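Local coordinates for protein fusarinine C esterase sidJ (Aspergillus fumigatus, PDB 6GUP) that hydrolyses the ester bonds of the siderophore fusarinine C, yielding fusarinine and releasing iron, but leaves triacetylfusarinine C intact, at residues E21-F26 with T71-S76; D286-A291 with A325-S330; M267-G272 with G310-W315; L83-R88 with A231-S236. One frame throughout, in Å; residues are numbered along the deposited sequence.

Contact 1 of 4, residues E21-F26 with T71-S76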
loop_
_atom_site.group_PDB
_atom_site.type_symbol
_atom_site.label_atom_id
_atom_site.label_comp_id
_atom_site.label_asym_id
_atom_site.label_seq_id
_atom_site.Cartn_x
_atom_site.Cartn_y
_atom_site.Cartn_z
ATOM N N GLU A 21 -9.951 -9.629 -1.473
ATOM C CA GLU A 21 -10.794 -8.442 -1.668
ATOM C C GLU A 21 -10.043 -7.147 -1.316
ATOM O O GLU A 21 -10.298 -6.102 -1.918
ATOM C CB GLU A 21 -12.088 -8.542 -0.846
ATOM C CG GLU A 21 -13.005 -9.707 -1.213
ATOM C CD GLU A 21 -13.669 -9.549 -2.571
ATOM O OE1 GLU A 21 -14.855 -9.161 -2.612
ATOM O OE2 GLU A 21 -13.008 -9.814 -3.598
ATOM N N THR A 22 -9.118 -7.234 -0.358
ATOM C CA THR A 22 -8.326 -6.090 0.115
ATOM C C THR A 22 -6.960 -5.951 -0.576
ATOM O O THR A 22 -6.474 -4.831 -0.748
ATOM C CB THR A 22 -8.094 -6.199 1.642
ATOM O OG1 THR A 22 -9.351 -6.369 2.307
ATOM C CG2 THR A 22 -7.397 -4.954 2.202
ATOM N N LEU A 23 -6.348 -7.073 -0.962
ATOM C CA LEU A 23 -4.944 -7.094 -1.394
ATOM C C LEU A 23 -4.797 -7.358 -2.891
ATOM O O LEU A 23 -5.556 -8.143 -3.468
ATOM C CB LEU A 23 -4.169 -8.141 -0.587
ATOM C CG LEU A 23 -4.227 -7.964 0.938
ATOM C CD1 LEU A 23 -3.698 -9.193 1.662
ATOM C CD2 LEU A 23 -3.468 -6.718 1.373
ATOM N N VAL A 24 -3.804 -6.707 -3.501
ATOM C CA VAL A 24 -3.589 -6.756 -4.952
ATOM C C VAL A 24 -2.201 -7.262 -5.326
ATOM O O VAL A 24 -1.259 -7.180 -4.530
ATOM C CB VAL A 24 -3.812 -5.377 -5.633
ATOM C CG1 VAL A 24 -5.261 -4.943 -5.488
ATOM C CG2 VAL A 24 -2.873 -4.300 -5.091
ATOM N N THR A 25 -2.097 -7.782 -6.546
ATOM C CA THR A 25 -0.812 -8.116 -7.153
ATOM C C THR A 25 -0.785 -7.582 -8.588
ATOM O O THR A 25 -1.745 -7.771 -9.342
ATOM C CB THR A 25 -0.496 -9.635 -7.084
ATOM O OG1 THR A 25 0.772 -9.897 -7.698
ATOM C CG2 THR A 25 -1.566 -10.485 -7.765
ATOM N N PHE A 26 0.300 -6.888 -8.936
ATOM C CA PHE A 26 0.459 -6.271 -10.255
ATOM C C PHE A 26 1.356 -7.133 -11.140
ATOM O O PHE A 26 2.519 -7.364 -10.808
ATOM C CB PHE A 26 1.048 -4.864 -10.127
ATOM C CG PHE A 26 1.396 -4.231 -11.447
ATOM C CD1 PHE A 26 0.396 -3.783 -12.306
ATOM C CD2 PHE A 26 2.724 -4.091 -11.840
ATOM C CE1 PHE A 26 0.718 -3.204 -13.527
ATOM C CE2 PHE A 26 3.049 -3.513 -13.059
ATOM C CZ PHE A 26 2.045 -3.068 -13.902
ATOM N N THR A 71 4.403 -8.347 -8.664
ATOM C CA THR A 71 4.687 -7.724 -7.369
ATOM C C THR A 71 3.364 -7.664 -6.615
ATOM O O THR A 71 2.308 -7.809 -7.231
ATOM C CB THR A 71 5.264 -6.307 -7.529
ATOM O OG1 THR A 71 4.363 -5.499 -8.297
ATOM C CG2 THR A 71 6.615 -6.354 -8.224
ATOM N N LEU A 72 3.407 -7.462 -5.297
ATOM C CA LEU A 72 2.176 -7.491 -4.493
ATOM C C LEU A 72 2.182 -6.587 -3.269
ATOM O O LEU A 72 3.235 -6.144 -2.803
ATOM C CB LEU A 72 1.840 -8.929 -4.063
ATOM C CG LEU A 72 2.483 -9.511 -2.794
ATOM C CD1 LEU A 72 1.940 -10.905 -2.526
ATOM C CD2 LEU A 72 4.000 -9.531 -2.894
ATOM N N THR A 73 0.974 -6.337 -2.765
ATOM C CA THR A 73 0.759 -5.678 -1.485
ATOM C C THR A 73 0.435 -6.722 -0.427
ATOM O O THR A 73 -0.204 -7.739 -0.714
ATOM C CB THR A 73 -0.407 -4.671 -1.540
ATOM O OG1 THR A 73 -1.619 -5.340 -1.920
ATOM C CG2 THR A 73 -0.107 -3.556 -2.528
ATOM N N LEU A 74 0.897 -6.457 0.791
ATOM C CA LEU A 74 0.567 -7.240 1.973
ATOM C C LEU A 74 -0.110 -6.281 2.951
ATOM O O LEU A 74 -0.230 -5.088 2.665
ATOM C CB LEU A 74 1.846 -7.823 2.584
ATOM C CG LEU A 74 2.775 -8.605 1.645
ATOM C CD1 LEU A 74 4.140 -8.823 2.283
ATOM C CD2 LEU A 74 2.155 -9.935 1.241
ATOM N N THR A 75 -0.554 -6.793 4.096
ATOM C CA THR A 75 -1.031 -5.931 5.184
ATOM C C THR A 75 0.151 -5.145 5.765
ATOM O O THR A 75 0.001 -3.985 6.152
ATOM C CB THR A 75 -1.726 -6.745 6.296
ATOM O OG1 THR A 75 -2.826 -7.475 5.738
ATOM C CG2 THR A 75 -2.246 -5.837 7.419
ATOM N N SER A 76 1.320 -5.785 5.808
ATOM C CA SER A 76 2.557 -5.147 6.266
ATOM C C SER A 76 3.085 -4.038 5.345
ATOM O O SER A 76 3.913 -3.231 5.775
ATOM C CB SER A 76 3.640 -6.203 6.467
ATOM O OG SER A 76 3.218 -7.158 7.420
HETATM O O HOH W 1 -3.871 -3.662 -1.028
#
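With OG1 of T73 set between its own backbone N and carbonyl carbon (chi1 59°) and OG1 of T25 anti to its backbone N (chi1 180°), both threonine hydroxyls come within bonding reach of the opposite backbone. T25 OG1 donates to T71 O at 2.6 Å, arriving from above the carbonyl plane. F26 N reaches the same oxygen from the opposite face of that plane, at 2.8 Å, so T71 O is clamped by two donors from successive residues. In return, T71 N bonds to F26 O at 3.0 Å, making F26 and T71 an antiparallel hydrogen-bonded pair. T25 and L72 form the adjoining non-hydrogen-bonded pair, with CA atoms 4.0 Å apart. One step further the ladder borrows a side chain: T73 N gives V24 O a nearly straight bond of 3.0 Å, whereas V24 N donates to T73 OG1, also at 3.0 Å. The hydroxyl thus takes the place of a backbone carbonyl just past the end of strand 67-72, and a water links it to T22 O. Beside these bonds, CG2 of V24 packs on CG2 of T73 at 3.8 Å, and CD2 of L23 lies against the carbonyl carbon of L74. T71 OG1, at the edge of the F26 ring, is buried with no polar partner in the model. V24 packs on A50 and F26 on L16 of the second subunit. Strand 24-28 runs antiparallel to both its neighbours in the sheet, 12-18 and 67-72, while L23 and L72 also meet helix 86-108.

Contact 2 of 4, residues D286-A291 with A325-S330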
loop_
_atom_site.group_PDB
_atom_site.type_symbol
_atom_site.label_atom_id
_atom_site.label_comp_id
_atom_site.label_asym_id
_atom_site.label_seq_id
_atom_site.Cartn_x
_atom_site.Cartn_y
_atom_site.Cartn_z
ATOM N N ASP A 286 27.622 -3.452 -0.789
ATOM C CA ASP A 286 26.438 -3.182 0.023
ATOM C C ASP A 286 26.827 -2.266 1.177
ATOM O O ASP A 286 27.588 -2.648 2.068
ATOM C CB ASP A 286 25.807 -4.475 0.555
ATOM C CG ASP A 286 24.384 -4.274 1.051
ATOM O OD1 ASP A 286 24.128 -3.297 1.784
ATOM O OD2 ASP A 286 23.517 -5.108 0.716
ATOM N N GLN A 287 26.292 -1.051 1.132
ATOM C CA GLN A 287 26.576 -0.022 2.130
ATOM C C GLN A 287 25.890 -0.261 3.484
ATOM O O GLN A 287 26.259 0.376 4.466
ATOM C CB GLN A 287 26.248 1.382 1.579
ATOM C CG GLN A 287 24.768 1.752 1.427
ATOM C CD GLN A 287 24.057 1.083 0.256
ATOM O OE1 GLN A 287 24.657 0.338 -0.521
ATOM N NE2 GLN A 287 22.762 1.350 0.131
ATOM N N SER A 288 24.893 -1.150 3.526
ATOM C CA SER A 288 24.216 -1.525 4.775
ATOM C C SER A 288 24.960 -2.584 5.594
ATOM O O SER A 288 24.692 -2.733 6.783
ATOM C CB SER A 288 22.799 -2.032 4.485
ATOM O OG SER A 288 22.027 -1.042 3.830
ATOM N N VAL A 289 25.877 -3.319 4.965
ATOM C CA VAL A 289 26.590 -4.410 5.628
ATOM C C VAL A 289 27.901 -3.868 6.201
ATOM O O VAL A 289 28.669 -3.238 5.467
ATOM C CB VAL A 289 26.868 -5.571 4.651
ATOM C CG1 VAL A 289 27.599 -6.714 5.348
ATOM C CG2 VAL A 289 25.558 -6.069 4.053
ATOM N N PRO A 290 28.161 -4.101 7.509
ATOM C CA PRO A 290 29.421 -3.626 8.096
ATOM C C PRO A 290 30.665 -4.234 7.452
ATOM O O PRO A 290 30.634 -5.381 6.999
ATOM C CB PRO A 290 29.334 -4.045 9.572
ATOM C CG PRO A 290 27.936 -4.470 9.817
ATOM C CD PRO A 290 27.275 -4.736 8.504
ATOM N N ALA A 291 31.747 -3.459 7.425
ATOM C CA ALA A 291 33.027 -3.913 6.878
ATOM C C ALA A 291 33.669 -5.032 7.709
ATOM O O ALA A 291 34.491 -5.789 7.188
ATOM C CB ALA A 291 33.989 -2.741 6.735
ATOM N N ALA A 325 28.019 -4.001 -6.621
ATOM C CA ALA A 325 26.589 -3.733 -6.467
ATOM C C ALA A 325 26.328 -3.079 -5.119
ATOM O O ALA A 325 26.923 -3.470 -4.119
ATOM C CB ALA A 325 25.780 -5.015 -6.588
ATOM N N SER A 326 25.439 -2.090 -5.102
ATOM C CA SER A 326 24.973 -1.473 -3.862
ATOM C C SER A 326 23.775 -2.285 -3.378
ATOM O O SER A 326 23.369 -3.246 -4.039
ATOM C CB SER A 326 24.593 -0.007 -4.092
ATOM O OG SER A 326 23.449 0.112 -4.917
ATOM N N HIS A 327 23.214 -1.903 -2.232
ATOM C CA HIS A 327 22.103 -2.645 -1.622
ATOM C C HIS A 327 20.897 -2.782 -2.554
ATOM O O HIS A 327 20.415 -3.891 -2.792
ATOM C CB HIS A 327 21.665 -1.980 -0.314
ATOM C CG HIS A 327 20.599 -2.737 0.414
ATOM N ND1 HIS A 327 20.851 -3.913 1.089
ATOM C CD2 HIS A 327 19.275 -2.496 0.559
ATOM C CE1 HIS A 327 19.729 -4.358 1.624
ATOM N NE2 HIS A 327 18.757 -3.517 1.319
ATOM N N ALA A 328 20.429 -1.647 -3.071
ATOM C CA ALA A 328 19.268 -1.599 -3.966
ATOM C C ALA A 328 19.628 -1.387 -5.444
ATOM O O ALA A 328 18.736 -1.410 -6.291
ATOM C CB ALA A 328 18.306 -0.515 -3.500
ATOM N N LEU A 329 20.914 -1.188 -5.752
ATOM C CA LEU A 329 21.387 -0.977 -7.131
ATOM C C LEU A 329 20.679 0.217 -7.804
ATOM O O LEU A 329 20.347 0.176 -8.992
ATOM C CB LEU A 329 21.241 -2.266 -7.966
ATOM C CG LEU A 329 21.975 -3.528 -7.476
ATOM C CD1 LEU A 329 21.225 -4.260 -6.368
ATOM C CD2 LEU A 329 22.225 -4.481 -8.639
ATOM N N SER A 330 20.473 1.283 -7.028
ATOM C CA SER A 330 19.620 2.414 -7.429
ATOM C C SER A 330 20.284 3.422 -8.368
ATOM O O SER A 330 19.605 4.040 -9.189
ATOM C CB SER A 330 19.129 3.171 -6.190
ATOM O OG SER A 330 18.582 2.290 -5.225
#
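D286 OD2 accepts a hydrogen bond from H327 ND1 at 2.9 Å, one of two hydrogen bonds between the loops. The bond is fairly straight (162°), the oxygen lies close to the imidazole plane, and it is met on the syn side of the carboxylate. The two side chains run side by side in the same direction, yet their flat groups are turned 65° against each other. The other carboxylate oxygen has its own task: D286 OD1 takes S288 N at 2.9 Å, closing an Asx turn within the type I turn from D286 to V289. That second bond should restrain rotation of the carboxylate at the imidazole edge. H327 NE2, on the far side of the ring, is hydrogen-bonded to S123 OG. Serine, histidine and aspartate in this order are the charge-relay arrangement of the alpha/beta-hydrolase fold, with S123 on what looks like a nucleophile elbow, so the three residues are probably the catalytic triad. Their positions agree with the fold, since D286 follows strand 278-283 and H327 lies in the loop after strand 320-322. Q287 holds the histidine by its backbone: its chain bends at chi2 (-74°), and OE1 accepts from H327 N at 3.2 Å. The amide stands nearly perpendicular to the imidazole, with NE2 of Q287 coming within 3.5 Å of H327 CB. S288 OG sits over one face of the ring, displaced toward the rim and 4.1 Å from H327 CG. Outside the two loops, H327 O is bonded by Q163 NE2, and the histidine side chain touches A164 and V166.

Contact 3 of 4, residues M267-G272 with G310-W315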
loop_
_atom_site.group_PDB
_atom_site.type_symbol
_atom_site.label_atom_id
_atom_site.label_comp_id
_atom_site.label_asym_id
_atom_site.label_seq_id
_atom_site.Cartn_x
_atom_site.Cartn_y
_atom_site.Cartn_z
ATOM N N MET A 267 15.828 -25.630 8.294
ATOM C CA MET A 267 14.439 -26.099 8.196
ATOM C C MET A 267 13.836 -26.035 6.782
ATOM O O MET A 267 12.707 -26.489 6.589
ATOM C CB MET A 267 13.544 -25.331 9.183
ATOM C CG MET A 267 13.841 -25.612 10.649
ATOM S SD MET A 267 13.661 -27.342 11.143
ATOM C CE MET A 267 11.916 -27.620 10.851
ATOM N N ILE A 268 14.569 -25.505 5.800
ATOM C CA ILE A 268 14.083 -25.461 4.411
ATOM C C ILE A 268 13.850 -26.881 3.873
ATOM O O ILE A 268 12.817 -27.148 3.254
ATOM C CB ILE A 268 15.032 -24.666 3.475
ATOM C CG1 ILE A 268 15.040 -23.180 3.865
ATOM C CG2 ILE A 268 14.604 -24.799 2.012
ATOM C CD1 ILE A 268 16.158 -22.369 3.244
ATOM N N ARG A 269 14.803 -27.779 4.115
ATOM C CA ARG A 269 14.662 -29.188 3.720
ATOM C C ARG A 269 13.494 -29.892 4.423
ATOM O O ARG A 269 12.796 -30.697 3.805
ATOM C CB ARG A 269 15.956 -29.965 3.994
ATOM C CG ARG A 269 15.966 -31.375 3.407
ATOM C CD ARG A 269 17.230 -32.147 3.748
ATOM N NE ARG A 269 17.426 -32.301 5.191
ATOM C CZ ARG A 269 18.416 -32.992 5.759
ATOM N NH1 ARG A 269 19.327 -33.630 5.020
ATOM N NH2 ARG A 269 18.494 -33.054 7.086
ATOM N N GLU A 270 13.290 -29.584 5.703
ATOM C CA GLU A 270 12.322 -30.308 6.538
ATOM C C GLU A 270 10.861 -29.979 6.212
ATOM O O GLU A 270 10.018 -30.878 6.212
ATOM C CB GLU A 270 12.587 -30.057 8.031
ATOM C CG GLU A 270 14.010 -30.346 8.507
ATOM C CD GLU A 270 14.494 -31.748 8.172
ATOM O OE1 GLU A 270 13.703 -32.706 8.303
ATOM O OE2 GLU A 270 15.673 -31.891 7.783
ATOM N N GLN A 271 10.563 -28.708 5.937
ATOM C CA GLN A 271 9.179 -28.278 5.667
ATOM C C GLN A 271 8.666 -28.694 4.281
ATOM O O GLN A 271 7.454 -28.790 4.078
ATOM C CB GLN A 271 9.028 -26.761 5.836
ATOM C CG GLN A 271 9.394 -26.213 7.215
ATOM C CD GLN A 271 8.543 -26.755 8.353
ATOM O OE1 GLN A 271 7.440 -27.261 8.146
ATOM N NE2 GLN A 271 9.056 -26.634 9.573
ATOM N N GLY A 272 9.577 -28.925 3.335
ATOM C CA GLY A 272 9.220 -29.432 2.007
ATOM C C GLY A 272 8.512 -28.442 1.097
ATOM O O GLY A 272 7.697 -28.845 0.263
ATOM N N GLY A 310 26.461 -30.993 3.238
ATOM C CA GLY A 310 26.602 -31.919 2.108
ATOM C C GLY A 310 25.586 -33.050 2.006
ATOM O O GLY A 310 25.655 -33.847 1.066
ATOM N N GLU A 311 24.650 -33.131 2.954
ATOM C CA GLU A 311 23.583 -34.139 2.911
ATOM C C GLU A 311 22.554 -33.846 1.816
ATOM O O GLU A 311 21.985 -34.775 1.239
ATOM C CB GLU A 311 22.883 -34.254 4.270
ATOM C CG GLU A 311 23.767 -34.832 5.367
ATOM C CD GLU A 311 23.122 -34.799 6.742
ATOM O OE1 GLU A 311 21.877 -34.750 6.832
ATOM O OE2 GLU A 311 23.869 -34.826 7.743
ATOM N N ALA A 312 22.320 -32.561 1.544
ATOM C CA ALA A 312 21.398 -32.118 0.494
ATOM C C ALA A 312 22.095 -31.176 -0.486
ATOM O O ALA A 312 23.239 -30.772 -0.268
ATOM C CB ALA A 312 20.193 -31.433 1.122
ATOM N N ALA A 313 21.396 -30.851 -1.573
ATOM C CA ALA A 313 21.887 -29.919 -2.593
ATOM C C ALA A 313 20.807 -28.883 -2.922
ATOM O O ALA A 313 20.485 -28.644 -4.088
ATOM C CB ALA A 313 22.313 -30.682 -3.840
ATOM N N ILE A 314 20.264 -28.267 -1.874
ATOM C CA ILE A 314 19.199 -27.270 -2.003
ATOM C C ILE A 314 19.777 -25.911 -2.400
ATOM O O ILE A 314 19.244 -25.242 -3.280
ATOM C CB ILE A 314 18.381 -27.153 -0.693
ATOM C CG1 ILE A 314 17.658 -28.478 -0.420
ATOM C CG2 ILE A 314 17.370 -26.006 -0.772
ATOM C CD1 ILE A 314 17.139 -28.631 0.991
ATOM N N TRP A 315 20.854 -25.508 -1.732
ATOM C CA TRP A 315 21.546 -24.253 -2.030
ATOM C C TRP A 315 22.009 -24.211 -3.486
ATOM O O TRP A 315 22.596 -25.176 -3.983
ATOM C CB TRP A 315 22.750 -24.092 -1.100
ATOM C CG TRP A 315 23.491 -22.801 -1.245
ATOM C CD1 TRP A 315 24.544 -22.552 -2.072
ATOM C CD2 TRP A 315 23.245 -21.586 -0.530
ATOM N NE1 TRP A 315 24.969 -21.255 -1.925
ATOM C CE2 TRP A 315 24.190 -20.638 -0.982
ATOM C CE3 TRP A 315 22.316 -21.206 0.451
ATOM C CZ2 TRP A 315 24.234 -19.329 -0.488
ATOM C CZ3 TRP A 315 22.360 -19.903 0.942
ATOM C CH2 TRP A 315 23.315 -18.981 0.472
#
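R269 divides its guanidinium between two acids, one on its own helix and one on the facing loop, E311. NE and NH2 grip E270 side-on, both donating to the single oxygen OE2, with NH2 at 3.1 Å. NH1 turns the other way and meets E311 OE1 at 3.3 Å, a weak but fairly straight bond that forms a salt bridge. Both acceptors lie at the guanidinium edge, near its plane. The bend of the arginine chain at chi3 (60°) places NE, while the aliphatic part below does apolar work. CB of R269 rests on CD1 of I314 at 3.5 Å, and its CD touches CB of A312 at 4.0 Å. Deeper in, the CG2 methyls of I268 and I314 meet at 4.1 Å, and both residues also touch L274. The contact thereby joins the short helix 268-271 to the loop between helix 295-307 and strand 320-322, at the surface of the molecule. E270 OE2 and E311 OE1 are 6.9 Å apart, and the arginine charge between them probably offsets what repulsion remains, although a bond as long as that to E311 is probably worth little by itself.

Contact 4 of 4, residues L83-R88 with A231-S236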
loop_
_atom_site.group_PDB
_atom_site.type_symbol
_atom_site.label_atom_id
_atom_site.label_comp_id
_atom_site.label_asym_id
_atom_site.label_seq_id
_atom_site.Cartn_x
_atom_site.Cartn_y
_atom_site.Cartn_z
ATOM N N LEU A 83 5.793 -5.200 14.916
ATOM C CA LEU A 83 6.523 -6.469 15.086
ATOM C C LEU A 83 5.538 -7.636 15.011
ATOM O O LEU A 83 4.336 -7.461 15.238
ATOM C CB LEU A 83 7.265 -6.485 16.437
ATOM C CG LEU A 83 7.928 -7.761 16.991
ATOM C CD1 LEU A 83 9.160 -8.176 16.195
ATOM C CD2 LEU A 83 8.303 -7.560 18.452
ATOM N N GLY A 84 6.054 -8.821 14.690
ATOM C CA GLY A 84 5.248 -10.038 14.620
ATOM C C GLY A 84 4.433 -10.067 13.345
ATOM O O GLY A 84 3.255 -10.429 13.364
ATOM N N HIS A 85 5.074 -9.683 12.241
ATOM C CA HIS A 85 4.404 -9.503 10.951
ATOM C C HIS A 85 4.672 -10.614 9.924
ATOM O O HIS A 85 3.903 -10.760 8.971
ATOM C CB HIS A 85 4.775 -8.136 10.358
ATOM C CG HIS A 85 6.172 -8.058 9.821
ATOM N ND1 HIS A 85 7.254 -7.709 10.599
ATOM C CD2 HIS A 85 6.659 -8.279 8.578
ATOM C CE1 HIS A 85 8.348 -7.723 9.859
ATOM N NE2 HIS A 85 8.015 -8.067 8.629
ATOM N N LEU A 86 5.745 -11.387 10.111
ATOM C CA LEU A 86 6.155 -12.390 9.117
ATOM C C LEU A 86 5.164 -13.542 8.921
ATOM O O LEU A 86 5.054 -14.065 7.810
ATOM C CB LEU A 86 7.547 -12.961 9.437
ATOM C CG LEU A 86 8.783 -12.097 9.161
ATOM C CD1 LEU A 86 10.044 -12.904 9.437
ATOM C CD2 LEU A 86 8.806 -11.576 7.730
ATOM N N ASP A 87 4.459 -13.942 9.981
ATOM C CA ASP A 87 3.432 -14.992 9.870
ATOM C C ASP A 87 2.277 -14.580 8.954
ATOM O O ASP A 87 1.830 -15.372 8.123
ATOM C CB ASP A 87 2.878 -15.388 11.252
ATOM C CG ASP A 87 3.813 -16.308 12.035
ATOM O OD1 ASP A 87 4.787 -16.848 11.465
ATOM O OD2 ASP A 87 3.558 -16.503 13.242
ATOM N N ARG A 88 1.805 -13.346 9.112
ATOM C CA ARG A 88 0.730 -12.804 8.275
ATOM C C ARG A 88 1.192 -12.558 6.833
ATOM O O ARG A 88 0.444 -12.822 5.890
ATOM C CB ARG A 88 0.209 -11.505 8.878
ATOM C CG ARG A 88 -1.074 -10.968 8.254
ATOM C CD ARG A 88 -1.444 -9.644 8.896
ATOM N NE ARG A 88 -0.337 -8.688 8.789
ATOM C CZ ARG A 88 -0.075 -7.689 9.634
ATOM N NH1 ARG A 88 -0.835 -7.455 10.706
ATOM N NH2 ARG A 88 0.976 -6.906 9.403
ATOM N N ALA A 231 7.396 1.316 18.974
ATOM C CA ALA A 231 8.343 1.057 20.059
ATOM C C ALA A 231 8.730 -0.419 20.136
ATOM O O ALA A 231 9.907 -0.747 20.294
ATOM C CB ALA A 231 7.761 1.512 21.386
ATOM N N ARG A 232 7.734 -1.296 20.019
ATOM C CA ARG A 232 7.970 -2.743 20.051
ATOM C C ARG A 232 8.811 -3.229 18.879
ATOM O O ARG A 232 9.679 -4.088 19.059
ATOM C CB ARG A 232 6.653 -3.521 20.092
ATOM C CG ARG A 232 5.984 -3.479 21.452
ATOM C CD ARG A 232 4.792 -4.413 21.517
ATOM N NE ARG A 232 3.685 -3.976 20.671
ATOM C CZ ARG A 232 2.489 -4.568 20.621
ATOM N NH1 ARG A 232 2.216 -5.633 21.373
ATOM N NH2 ARG A 232 1.550 -4.090 19.813
ATOM N N ARG A 233 8.556 -2.686 17.691
ATOM C CA ARG A 233 9.340 -3.054 16.518
ATOM C C ARG A 233 10.774 -2.555 16.607
ATOM O O ARG A 233 11.702 -3.282 16.261
ATOM C CB ARG A 233 8.706 -2.549 15.227
ATOM C CG ARG A 233 9.290 -3.279 14.043
ATOM C CD ARG A 233 8.880 -2.776 12.673
ATOM N NE ARG A 233 9.938 -3.086 11.709
ATOM C CZ ARG A 233 10.352 -4.317 11.382
ATOM N NH1 ARG A 233 9.802 -5.412 11.913
ATOM N NH2 ARG A 233 11.339 -4.461 10.501
ATOM N N PHE A 234 10.947 -1.317 17.058
ATOM C CA PHE A 234 12.278 -0.746 17.237
ATOM C C PHE A 234 13.118 -1.539 18.251
ATOM O O PHE A 234 14.313 -1.745 18.029
ATOM C CB PHE A 234 12.178 0.726 17.649
ATOM C CG PHE A 234 13.497 1.343 18.007
ATOM C CD1 PHE A 234 14.244 2.035 17.059
ATOM C CD2 PHE A 234 14.000 1.217 19.293
ATOM C CE1 PHE A 234 15.468 2.595 17.394
ATOM C CE2 PHE A 234 15.219 1.769 19.630
ATOM C CZ PHE A 234 15.954 2.464 18.685
ATOM N N LEU A 235 12.497 -1.964 19.353
ATOM C CA LEU A 235 13.191 -2.763 20.382
ATOM C C LEU A 235 13.742 -4.079 19.855
ATOM O O LEU A 235 14.816 -4.515 20.273
ATOM C CB LEU A 235 12.282 -3.058 21.585
ATOM C CG LEU A 235 12.145 -1.975 22.652
ATOM C CD1 LEU A 235 11.344 -2.523 23.822
ATOM C CD2 LEU A 235 13.495 -1.459 23.131
ATOM N N SER A 236 12.992 -4.709 18.956
ATOM C CA SER A 236 13.444 -5.914 18.260
ATOM C C SER A 236 14.776 -5.691 17.535
ATOM O O SER A 236 15.656 -6.554 17.564
ATOM C CB SER A 236 12.384 -6.368 17.252
ATOM O OG SER A 236 12.678 -7.654 16.745
#
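In this alpha/beta-hydrolase, the loop leading into helix 86-108 meets helix 231-238, which belongs to the long insertion between strands 159-163 and 278-283, the place where many members of the fold carry a cap. L83 is the main point of touch and lies against one flank of that helix. Its CG is anti to the backbone N (chi1 170°), and the two methyls beyond it divide the work. CD1 comes up to the hydroxyl of S236, 3.6 Å from OG, whereas CD2 lies 3.8 Å from the carbonyl oxygen of R232, one turn earlier. Closer to the backbone, L83 CB is 4.0 Å from R233 CA, and L83 N is equally far from R233 CB. The second point of touch is H85. R233 stretches out from CG to NE and brings NH1 to 3.4 Å from H85 CE1, the guanidinium and imidazole planes standing 76° apart. The strongest partner of that arginine lies outside both segments: NH1 forms a salt bridge with D249, which the H85 side chain also touches. R232 has its own salt bridge, from NH2 to D211. No hydrogen bond links the two segments directly; they meet by van der Waals contact, with D249 beside both R233 and H85. With the guanidinium so close, a protonated H85 would probably be disfavoured, although the carboxylate of D249 should offset part of that effect.

The four contacts spread round one alpha/beta-hydrolase core. Contacts 1 and 4 are the pair that touch: S76 OG lies 3.0 Å from R88 NH2, a probable hydrogen bond, and H85 CB packs on the same serine hydroxyl. Contact 2 holds the aspartate and histidine of the probable triad; its nearest atoms are about 12 Å from contact 4 and about 13 Å from contact 1. L74 of contact 1 and H85 of contact 4 nevertheless approach the presumed nucleophile elbow without touching it. Contact 3 lies at the surface, its nearest atoms about 11 Å from contact 4 and about 14 Å from contact 2, but the segments of contacts 2 and 3 alternate along the chain, so the same C-terminal region builds both.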